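PDB 6GSZ: alpha-L-rhamnosidase, which probably hydrolyses terminal non-reducing alpha-L-rhamnose residues of alpha-L-rhamnosides, as a calcium-binding glycoside hydrolase. Local coordinates for residues R135-V140 with S279-N284; R160-R165 with L192-P197; W785-I790 with N839-V844; F805-G810 with E835-T840. All coordinates share one frame; numbering follows the deposited sequence. Where two conformers were deposited one is given.

Contact 1: residues R135-V140 with S279-N284; sequences RKEFSV and SQVGFN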
# COMPACT_ATOMS: atom_id res chain seq x y z
N ARG A 135 -4.56 24.61 21.74
CA ARG A 135 -3.39 24.71 22.57
C ARG A 135 -3.73 24.54 24.06
O ARG A 135 -4.82 24.82 24.52
CB ARG A 135 -2.64 26.03 22.36
CG ARG A 135 -3.25 27.25 23.02
CD ARG A 135 -2.52 28.54 22.67
NE ARG A 135 -1.10 28.53 22.97
CZ ARG A 135 -0.53 28.73 24.15
NH1 ARG A 135 -1.27 29.12 25.19
NH2 ARG A 135 0.79 28.61 24.24
N LYS A 136 -2.70 24.11 24.78
CA LYS A 136 -2.74 23.87 26.23
C LYS A 136 -1.34 24.10 26.81
O LYS A 136 -0.34 23.67 26.23
CB LYS A 136 -3.22 22.43 26.46
CG LYS A 136 -3.15 21.91 27.89
CD LYS A 136 -4.15 22.49 28.82
CE LYS A 136 -4.31 21.66 30.08
NZ LYS A 136 -5.24 22.28 31.04
N GLU A 137 -1.27 24.78 27.94
CA GLU A 137 -0.04 24.88 28.73
C GLU A 137 -0.21 24.06 30.01
O GLU A 137 -1.35 23.88 30.52
CB GLU A 137 0.32 26.33 29.06
CG GLU A 137 0.53 27.18 27.81
CD GLU A 137 1.03 28.59 28.06
OE1 GLU A 137 1.50 28.85 29.19
OE2 GLU A 137 0.98 29.43 27.11
N PHE A 138 0.92 23.50 30.48
CA PHE A 138 0.91 22.60 31.64
C PHE A 138 2.29 22.68 32.29
O PHE A 138 3.21 23.23 31.71
CB PHE A 138 0.56 21.16 31.23
CG PHE A 138 1.48 20.53 30.22
CD1 PHE A 138 1.31 20.78 28.87
CD2 PHE A 138 2.50 19.66 30.61
CE1 PHE A 138 2.13 20.19 27.94
CE2 PHE A 138 3.33 19.07 29.66
CZ PHE A 138 3.13 19.34 28.33
N SER A 139 2.39 22.05 33.45
CA SER A 139 3.58 22.07 34.25
C SER A 139 4.06 20.65 34.50
O SER A 139 3.25 19.78 34.83
CB SER A 139 3.27 22.68 35.58
OG SER A 139 2.96 24.02 35.41
N VAL A 140 5.37 20.48 34.44
CA VAL A 140 6.03 19.27 34.89
C VAL A 140 7.00 19.70 35.99
O VAL A 140 8.10 20.14 35.71
CB VAL A 140 6.71 18.53 33.73
CG1 VAL A 140 7.38 17.26 34.22
CG2 VAL A 140 5.73 18.21 32.63
N SER A 279 2.81 27.45 20.08
CA SER A 279 3.07 26.15 20.69
C SER A 279 4.13 26.23 21.79
O SER A 279 4.74 25.23 22.11
CB SER A 279 3.40 25.10 19.65
OG SER A 279 4.67 25.30 19.07
N GLN A 280 4.34 27.43 22.36
CA GLN A 280 5.29 27.64 23.43
C GLN A 280 4.62 28.41 24.58
O GLN A 280 3.59 29.05 24.43
CB GLN A 280 6.49 28.44 22.94
CG GLN A 280 7.32 27.64 21.97
CD GLN A 280 8.16 28.51 21.09
OE1 GLN A 280 7.70 29.04 20.06
NE2 GLN A 280 9.41 28.64 21.47
N VAL A 281 5.22 28.28 25.75
CA VAL A 281 4.69 29.01 26.93
C VAL A 281 4.93 30.52 26.79
O VAL A 281 5.69 30.98 25.95
CB VAL A 281 5.26 28.48 28.25
CG1 VAL A 281 4.94 27.03 28.37
CG2 VAL A 281 6.75 28.73 28.38
N GLY A 282 4.20 31.27 27.60
CA GLY A 282 4.35 32.72 27.61
C GLY A 282 3.70 33.37 26.40
O GLY A 282 3.97 34.55 26.10
N PHE A 283 2.78 32.66 25.76
CA PHE A 283 2.13 33.12 24.55
C PHE A 283 0.98 34.06 24.88
O PHE A 283 0.26 33.82 25.85
CB PHE A 283 1.60 31.90 23.80
CG PHE A 283 0.85 32.22 22.53
CD1 PHE A 283 1.53 32.75 21.44
CD2 PHE A 283 -0.51 31.95 22.42
CE1 PHE A 283 0.85 33.05 20.27
CE2 PHE A 283 -1.17 32.23 21.24
CZ PHE A 283 -0.48 32.77 20.17
N ASN A 284 0.76 35.05 24.00
CA ASN A 284 -0.39 35.95 24.09
C ASN A 284 -1.60 35.26 23.44
O ASN A 284 -1.75 35.32 22.24
CB ASN A 284 -0.16 37.28 23.34
CG ASN A 284 -1.38 38.18 23.33
OD1 ASN A 284 -2.30 37.99 24.13
ND2 ASN A 284 -1.39 39.17 22.44
O HOH W 1 2.96 30.79 30.21
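Arg135 reaches from strand 132-140 to Gln280 and Phe283, joining a beta sheet of the galactose-binding-like N-terminal domain to the irregular loop 279-284. Its CB points toward that loop, and CG sits between the backbone N and the carbonyl carbon (chi1 77°). CD passes beside the ring of Phe283. There the chain bends at chi3 (-56°), which sets NE 3.5 Å from Phe283 CD2, while NE also hydrogen-bonds to the carbonyl O of Trp278, just before the loop segment. CZ and NH1 remain near the same atom, CD2, which lies over one guanidinium face, toward its rim; the two planes are 39° apart, an oblique crossing rather than a flat stack. NH2 comes within 3.4 Å of Phe283 CB, which also covers a face of the guanidinium. At the edge of the group, Arg135 NH2 lies 2.8 Å from Gln280 O, but the angle is too poor for a hydrogen bond.

Within its own strand the tip is also held: NH1 and NH2 both donate to Glu137 OE2 at 3.0 Å in an end-on salt bridge, with the oxygen in the guanidinium plane. Held this way, the carboxylate lies against the loop backbone, with Glu137 OE2 3.7 Å from Val281 CA. Its other oxygen uses a water, which donates to Glu137 OE1 at 2.6 Å and accepts from Gly282 N at 2.9 Å.

Contact 2: residues R160-R165 with L192-P197; sequences RINDQR and LLKQGP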
# COMPACT_ATOMS: atom_id res chain seq x y z
N ARG A 160 2.78 19.84 18.02
CA ARG A 160 4.07 20.44 18.40
C ARG A 160 4.10 20.53 19.93
O ARG A 160 3.10 20.92 20.56
CB ARG A 160 4.23 21.85 17.82
CG ARG A 160 4.05 21.94 16.31
CD ARG A 160 4.34 23.28 15.68
NE ARG A 160 5.79 23.47 15.64
CZ ARG A 160 6.61 22.94 14.73
NH1 ARG A 160 6.13 22.20 13.75
NH2 ARG A 160 7.92 23.17 14.80
N ILE A 161 5.25 20.25 20.54
CA ILE A 161 5.43 20.44 21.95
C ILE A 161 6.62 21.38 22.13
O ILE A 161 7.72 21.11 21.62
CB ILE A 161 5.67 19.13 22.70
CG1 ILE A 161 4.38 18.31 22.72
CG2 ILE A 161 6.17 19.40 24.12
CD1 ILE A 161 4.59 16.87 23.24
N ASN A 162 6.39 22.55 22.76
CA ASN A 162 7.43 23.57 22.88
C ASN A 162 8.06 23.90 21.51
O ASN A 162 9.29 23.97 21.39
CB ASN A 162 8.46 23.16 23.93
CG ASN A 162 7.84 22.86 25.28
OD1 ASN A 162 7.00 23.63 25.76
ND2 ASN A 162 8.25 21.79 25.95
N ASP A 163 7.21 24.09 20.49
CA ASP A 163 7.58 24.38 19.09
C ASP A 163 8.50 23.34 18.45
O ASP A 163 9.22 23.66 17.50
CB ASP A 163 8.20 25.78 18.92
CG ASP A 163 8.16 26.26 17.46
OD1 ASP A 163 7.20 25.87 16.68
OD2 ASP A 163 9.07 27.01 17.10
N GLN A 164 8.45 22.10 18.91
CA GLN A 164 9.12 20.99 18.24
C GLN A 164 8.05 20.06 17.69
O GLN A 164 7.17 19.61 18.45
CB GLN A 164 10.00 20.26 19.24
CG GLN A 164 11.05 21.14 19.87
CD GLN A 164 11.41 20.66 21.26
OE1 GLN A 164 10.60 20.73 22.23
NE2 GLN A 164 12.61 20.16 21.37
N ARG A 165 8.14 19.72 16.40
CA ARG A 165 7.18 18.81 15.82
C ARG A 165 7.21 17.47 16.56
O ARG A 165 8.28 16.92 16.78
CB ARG A 165 7.41 18.62 14.32
CG ARG A 165 6.19 17.98 13.65
CD ARG A 165 6.44 17.63 12.21
NE ARG A 165 5.19 17.44 11.50
CZ ARG A 165 4.52 16.28 11.43
NH1 ARG A 165 4.92 15.21 12.15
NH2 ARG A 165 3.49 16.19 10.60
N LEU A 192 11.16 16.21 24.22
CA LEU A 192 10.55 17.48 23.80
C LEU A 192 10.11 18.30 25.02
O LEU A 192 9.93 19.51 24.90
CB LEU A 192 9.34 17.21 22.90
CG LEU A 192 9.59 16.35 21.68
CD1 LEU A 192 8.37 16.32 20.78
CD2 LEU A 192 10.78 16.79 20.87
N LEU A 193 9.89 17.64 26.16
CA LEU A 193 9.50 18.34 27.37
C LEU A 193 10.69 19.09 27.97
O LEU A 193 11.88 18.82 27.69
CB LEU A 193 8.95 17.37 28.40
CG LEU A 193 7.70 16.60 28.03
CD1 LEU A 193 7.36 15.61 29.16
CD2 LEU A 193 6.56 17.55 27.84
N LYS A 194 10.34 20.04 28.83
CA LYS A 194 11.33 20.65 29.70
C LYS A 194 10.76 20.70 31.11
O LYS A 194 9.56 20.48 31.38
CB LYS A 194 11.78 22.00 29.13
CG LYS A 194 10.65 22.91 28.70
CD LYS A 194 11.09 24.18 27.97
CE LYS A 194 9.89 25.05 27.64
NZ LYS A 194 10.29 26.34 27.03
N GLN A 195 11.67 20.89 32.05
CA GLN A 195 11.31 21.02 33.43
C GLN A 195 10.51 22.30 33.61
O GLN A 195 10.87 23.34 33.08
CB GLN A 195 12.60 21.09 34.25
CG GLN A 195 12.40 20.72 35.69
CD GLN A 195 11.99 19.28 35.81
OE1 GLN A 195 12.76 18.38 35.49
NE2 GLN A 195 10.78 19.03 36.27
N GLY A 196 9.40 22.21 34.34
CA GLY A 196 8.61 23.39 34.61
C GLY A 196 7.53 23.57 33.55
O GLY A 196 6.81 22.65 33.19
N PRO A 197 7.36 24.79 33.03
CA PRO A 197 6.25 25.09 32.10
C PRO A 197 6.48 24.50 30.71
O PRO A 197 7.59 24.56 30.22
CB PRO A 197 6.18 26.63 32.10
CG PRO A 197 7.53 27.07 32.51
CD PRO A 197 8.16 25.99 33.35
O HOH W 2 7.47 26.36 25.64
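A tight beta-hairpin, turning through a type I' turn from Ile161 to Gln164, packs its tip and the adjoining ends of both strands against Leu192, Leu193 and Lys194, the approach to strand 196-205. Asn162 makes the central polar link. Its CG stands beside the backbone N and anti to the carbonyl carbon (chi1 -55°), and its amide ND2 gives a hydrogen to Leu192 O at 3.0 Å in a nearly straight bond (163°). The acceptor lies in the amide plane, whereas the donor is tilted 19° from the carbonyl plane. The amide is gripped further by strand 196-205, since ND2 also bonds Asn198 OD1 and OD1 accepts from Ala199 N. Lys194 crosses it obliquely, with its CE 3.7 Å from Asn162 OD1. A water closes this corner by donating to Asn162 OD1 at 2.8 Å and accepting from Lys194 NZ at 3.1 Å.

Beside this polar link the packing is apolar. Ile161 and Leu192 cross at about a right angle, with Ile161 CG2 4.0 Å from Leu192 CB, and the same methyl lies 4.2 Å from Leu193 CD2. Leu192 also runs past Gln164 in the opposite direction, placing its CD2 3.9 Å from Gln164 CB. Within the hairpin, Arg160 grips Asp163 side-on, NE to Asp163 OD1 at 3.0 Å and NH2 to Asp163 O. Arg165 points away and pairs with Glu158, a calcium ligand together with Ser392. Two consecutive residues with positive phi, Asn162 and Asp163, between the hydrogen-bonded pair Ile161 and Gln164 are the signature of a two-residue type I' hairpin.

Contact 3: residues W785-I790 with N839-V844; sequences WRRINI and NTRATV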
# COMPACT_ATOMS: atom_id res chain seq x y z
N TRP A 785 7.45 -18.08 2.17
CA TRP A 785 8.79 -18.15 1.57
C TRP A 785 9.80 -18.98 2.37
O TRP A 785 10.98 -18.89 2.06
CB TRP A 785 9.35 -16.76 1.28
CG TRP A 785 8.64 -15.97 0.22
CD1 TRP A 785 7.55 -15.15 0.37
CD2 TRP A 785 9.06 -15.78 -1.13
NE1 TRP A 785 7.23 -14.56 -0.81
CE2 TRP A 785 8.16 -14.90 -1.75
CE3 TRP A 785 10.14 -16.25 -1.88
CZ2 TRP A 785 8.28 -14.49 -3.07
CZ3 TRP A 785 10.27 -15.86 -3.18
CH2 TRP A 785 9.36 -14.97 -3.76
N ARG A 786 9.36 -19.85 3.28
CA ARG A 786 10.34 -20.73 3.93
C ARG A 786 10.84 -21.80 2.95
O ARG A 786 11.93 -22.40 3.16
CB ARG A 786 9.69 -21.41 5.14
CG ARG A 786 10.66 -22.10 6.09
CD ARG A 786 9.87 -22.91 7.13
NE ARG A 786 9.16 -24.04 6.50
CZ ARG A 786 9.59 -25.29 6.40
NH1 ARG A 786 10.72 -25.65 7.00
NH2 ARG A 786 8.89 -26.13 5.65
N ARG A 787 10.05 -22.04 1.90
CA ARG A 787 10.49 -22.85 0.78
C ARG A 787 10.30 -21.99 -0.47
O ARG A 787 9.30 -21.23 -0.54
CB ARG A 787 9.65 -24.13 0.62
CG ARG A 787 9.75 -25.09 1.79
CD ARG A 787 11.14 -25.71 1.68
NE ARG A 787 11.45 -26.70 2.71
CZ ARG A 787 12.09 -26.42 3.84
NH1 ARG A 787 12.39 -25.16 4.11
NH2 ARG A 787 12.38 -27.40 4.68
N ILE A 788 11.31 -21.94 -1.32
CA ILE A 788 11.41 -21.03 -2.43
C ILE A 788 11.53 -21.82 -3.73
O ILE A 788 12.31 -22.78 -3.79
CB ILE A 788 12.61 -20.08 -2.24
CG1 ILE A 788 12.54 -19.44 -0.85
CG2 ILE A 788 12.68 -19.06 -3.36
CD1 ILE A 788 13.70 -18.55 -0.51
N ASN A 789 10.82 -21.41 -4.78
CA ASN A 789 11.06 -21.97 -6.14
C ASN A 789 11.93 -20.95 -6.88
O ASN A 789 11.66 -19.73 -6.80
CB ASN A 789 9.72 -22.36 -6.81
CG ASN A 789 9.84 -23.25 -8.04
OD1 ASN A 789 10.19 -24.45 -7.93
ND2 ASN A 789 9.48 -22.72 -9.21
N ILE A 790 12.97 -21.45 -7.55
CA ILE A 790 13.88 -20.64 -8.31
C ILE A 790 13.91 -21.19 -9.73
O ILE A 790 14.61 -22.21 -10.00
CB ILE A 790 15.28 -20.57 -7.69
CG1 ILE A 790 15.17 -20.10 -6.24
CG2 ILE A 790 16.15 -19.65 -8.53
CD1 ILE A 790 16.48 -19.88 -5.53
N ASN A 839 17.72 -20.74 7.14
CA ASN A 839 16.48 -21.33 7.64
C ASN A 839 15.46 -21.62 6.53
O ASN A 839 14.30 -21.94 6.85
CB ASN A 839 15.86 -20.49 8.77
CG ASN A 839 15.23 -21.36 9.84
OD1 ASN A 839 15.61 -22.55 9.98
ND2 ASN A 839 14.30 -20.83 10.62
N THR A 840 15.87 -21.49 5.26
CA THR A 840 14.99 -21.82 4.13
C THR A 840 15.66 -22.88 3.25
O THR A 840 16.87 -23.12 3.35
CB THR A 840 14.63 -20.57 3.30
OG1 THR A 840 15.75 -20.14 2.51
CG2 THR A 840 14.12 -19.45 4.17
N ARG A 841 14.86 -23.39 2.31
CA ARG A 841 15.35 -24.29 1.27
C ARG A 841 14.69 -23.87 -0.04
O ARG A 841 13.63 -23.20 -0.04
CB ARG A 841 15.10 -25.77 1.54
CG ARG A 841 15.79 -26.30 2.79
CD ARG A 841 15.71 -27.79 2.94
NE ARG A 841 16.33 -28.53 1.84
CZ ARG A 841 17.65 -28.74 1.70
NH1 ARG A 841 18.51 -28.30 2.61
NH2 ARG A 841 18.10 -29.45 0.68
N ALA A 842 15.33 -24.20 -1.16
CA ALA A 842 14.81 -23.87 -2.45
C ALA A 842 14.87 -25.08 -3.39
O ALA A 842 15.66 -26.01 -3.20
CB ALA A 842 15.58 -22.71 -3.03
N THR A 843 14.02 -25.03 -4.41
CA THR A 843 14.11 -25.91 -5.55
C THR A 843 14.53 -25.05 -6.75
O THR A 843 13.81 -24.12 -7.13
CB THR A 843 12.79 -26.63 -5.85
OG1 THR A 843 12.46 -27.40 -4.71
CG2 THR A 843 12.89 -27.56 -7.04
N VAL A 844 15.73 -25.33 -7.27
CA VAL A 844 16.24 -24.66 -8.42
C VAL A 844 15.89 -25.51 -9.64
O VAL A 844 16.26 -26.69 -9.71
CB VAL A 844 17.75 -24.43 -8.30
CG1 VAL A 844 18.31 -23.75 -9.54
CG2 VAL A 844 18.11 -23.67 -7.03
O HOH W 3 12.82 -23.76 8.25
O HOH W 4 14.30 -24.95 6.06
O HOH W 5 11.03 -25.45 -2.40
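Arg787 and Arg841 both hold CG anti to the carbonyl carbon and beside the backbone N (chi1 -64° and -62°), and a bend at chi2 of Arg787 (-73°) then brings its CD within 4.0 Å of Arg841 CB. The two side chains lie side by side, pointing the same way, on neighbouring parallel strands, 787-790 and 841-844, of a mixed sheet in the C-terminal beta domain. Arg841 CB stands 3.6 Å above one face of the Arg787 guanidinium, toward its rim. Arg786 NH2 stands 3.7 Å from the opposite face, over the centre of the Arg787 guanidinium. Nearby acids probably temper this gathering of like charges: Arg786 pairs with Glu782 and Arg841 with Asp855, while Arg787 has a long, weak ion pair with Glu37.

Arg786 O is gripped from opposite faces of its carbonyl plane, by Arg787 NH1 at 3.0 Å and by Arg841 N at 3.2 Å. The latter bond begins the parallel pairing, which continues from Ile788 N to Arg841 O at 2.9 Å, from Thr843 N to Ile788 O, and from Ile790 N to Thr843 O at 2.8 Å. On the other face of the sheet, Ile788, Ile790, Ala842 and Val844 are buried, and several of them pack on strand 828-836 of a second sheet. Here the methyl Ile790 CD1 lies 3.9 Å from Ala842 CB.

Contact 4: residues F805-G810 with E835-T840; sequences FLTPYG and EVPPNT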
# COMPACT_ATOMS: atom_id res chain seq x y z
N PHE A 805 14.82 -10.35 -3.28
CA PHE A 805 13.64 -10.33 -2.45
C PHE A 805 14.01 -10.61 -1.00
O PHE A 805 14.54 -11.69 -0.69
CB PHE A 805 12.57 -11.31 -2.93
CG PHE A 805 11.35 -11.31 -2.06
CD1 PHE A 805 10.62 -10.14 -1.89
CD2 PHE A 805 10.96 -12.44 -1.37
CE1 PHE A 805 9.54 -10.11 -1.04
CE2 PHE A 805 9.87 -12.41 -0.52
CZ PHE A 805 9.18 -11.22 -0.33
N LEU A 806 13.69 -9.63 -0.13
CA LEU A 806 13.92 -9.78 1.30
C LEU A 806 12.75 -10.53 1.93
O LEU A 806 11.73 -9.98 2.28
CB LEU A 806 14.11 -8.40 1.92
CG LEU A 806 14.59 -8.37 3.36
CD1 LEU A 806 15.96 -9.03 3.51
CD2 LEU A 806 14.64 -6.92 3.82
N THR A 807 12.91 -11.84 1.98
CA THR A 807 11.97 -12.75 2.57
C THR A 807 11.90 -12.50 4.08
O THR A 807 12.81 -11.86 4.64
CB THR A 807 12.34 -14.23 2.36
OG1 THR A 807 13.36 -14.61 3.28
CG2 THR A 807 12.74 -14.59 0.95
N PRO A 808 10.88 -13.06 4.76
CA PRO A 808 10.88 -13.06 6.22
C PRO A 808 12.09 -13.71 6.92
O PRO A 808 12.25 -13.56 8.13
CB PRO A 808 9.56 -13.81 6.53
CG PRO A 808 8.66 -13.60 5.33
CD PRO A 808 9.67 -13.67 4.20
N TYR A 809 12.93 -14.41 6.15
CA TYR A 809 14.13 -15.11 6.64
C TYR A 809 15.43 -14.37 6.32
O TYR A 809 16.49 -14.72 6.89
CB TYR A 809 14.19 -16.52 6.06
CG TYR A 809 12.98 -17.32 6.47
CD1 TYR A 809 13.00 -18.05 7.65
CD2 TYR A 809 11.82 -17.32 5.72
CE1 TYR A 809 11.87 -18.71 8.11
CE2 TYR A 809 10.68 -17.97 6.14
CZ TYR A 809 10.70 -18.67 7.35
OH TYR A 809 9.59 -19.30 7.82
N GLY A 810 15.40 -13.43 5.37
CA GLY A 810 16.58 -12.83 4.83
C GLY A 810 16.55 -12.82 3.31
O GLY A 810 15.54 -13.17 2.66
N GLU A 835 20.96 -16.92 -4.32
CA GLU A 835 21.14 -16.74 -2.89
C GLU A 835 19.88 -17.20 -2.17
O GLU A 835 18.78 -16.76 -2.53
CB GLU A 835 21.37 -15.26 -2.63
CG GLU A 835 21.62 -14.87 -1.22
CD GLU A 835 21.79 -13.35 -1.08
OE1 GLU A 835 21.49 -12.58 -2.09
OE2 GLU A 835 22.22 -12.93 0.01
N VAL A 836 20.05 -18.09 -1.20
CA VAL A 836 18.96 -18.73 -0.44
C VAL A 836 19.21 -18.40 1.02
O VAL A 836 20.29 -18.67 1.54
CB VAL A 836 18.90 -20.24 -0.70
CG1 VAL A 836 17.87 -20.98 0.16
CG2 VAL A 836 18.65 -20.49 -2.18
N PRO A 837 18.26 -17.75 1.73
CA PRO A 837 18.55 -17.31 3.08
C PRO A 837 18.58 -18.42 4.12
O PRO A 837 17.97 -19.50 3.96
CB PRO A 837 17.44 -16.27 3.37
CG PRO A 837 16.30 -16.69 2.45
CD PRO A 837 16.93 -17.34 1.25
N PRO A 838 19.28 -18.14 5.25
CA PRO A 838 19.29 -19.05 6.38
C PRO A 838 17.86 -19.48 6.74
O PRO A 838 16.94 -18.67 6.75
CB PRO A 838 19.99 -18.25 7.50
CG PRO A 838 20.84 -17.25 6.75
CD PRO A 838 20.04 -16.90 5.53
N ASN A 839 17.72 -20.74 7.14
CA ASN A 839 16.48 -21.33 7.64
C ASN A 839 15.46 -21.62 6.53
O ASN A 839 14.30 -21.94 6.85
CB ASN A 839 15.86 -20.49 8.77
CG ASN A 839 15.23 -21.36 9.84
OD1 ASN A 839 15.61 -22.55 9.98
ND2 ASN A 839 14.30 -20.83 10.62
N THR A 840 15.87 -21.49 5.26
CA THR A 840 14.99 -21.82 4.13
C THR A 840 15.66 -22.88 3.25
O THR A 840 16.87 -23.12 3.35
CB THR A 840 14.63 -20.57 3.30
OG1 THR A 840 15.75 -20.14 2.51
CG2 THR A 840 14.12 -19.45 4.17
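Tyr809 and Gly810, in the type I turn from Thr807 to Gly810 that joins strands 800-807 and 810-819, abut the type II turn from Pro837 to Thr840 that leads out of strand 828-836. Tyr809 carries most of the contact. The methyl CG2 of Thr840 approaches the root of its ring obliquely, 3.3 Å from Tyr809 CG. Asn839 CB comes within 3.9 Å of Tyr809 CD1, and the planes of ring and amide are steeply turned against each other. On the backbone side, Pro838 O lies 3.6 Å from Tyr809 CB.

Pro837 packs where the two ends of the first turn come together. Its CB touches Gly810 C at 3.6 Å, where phi 132° and psi -178° call for glycine, and the absent side chain lets the proline come this close. Its CG lies 3.7 Å from Thr807 OG1. That hydroxyl accepts from Tyr809 N at 2.9 Å, forming an ST turn, and donates to Gly810 O at 2.7 Å, in the carbonyl plane on a lone pair. In the second turn the last residue, Thr840, ties back to the first: OG1, between the backbone N and the carbonyl carbon (chi1 74°), donates to Pro837 O at 2.7 Å, and Thr840 N binds the same oxygen.

Part of the surroundings comes from the N-terminal region: Asn839 bonds Gln38, Ser60 and Ser62, and Tyr809 touches Val63, a calcium ligand with Asp61. With both threonine hydroxyls committed within their own turns, the turns meet by van der Waals contact, which suggests that close fit between internally braced turns holds the joint.

In the fold
From the N terminus, residues 135-140 open contact 1, which closes only at 279-284. Contact 2, between 160-165 and 192-197, nests inside that loop. The two touch, their centres 9 Å apart, and share a sheet in which strands 132-140 and 196-205 are neighbours, so they tie loop 279-284 and the hairpin 160-165 to one sheet of the rhamnosidase N-terminal domain. Much later, 785-790 opens contact 3; contact 4 opens inside its loop at 805-810, and both end on 835-844, sharing Asn839 and Thr840. Their centres lie 8 Å apart: contact 3 lies in one sheet and contact 4 on the turns of another, which pack together. Contacts 1 and 3 lie on opposite sides of the chain's centre.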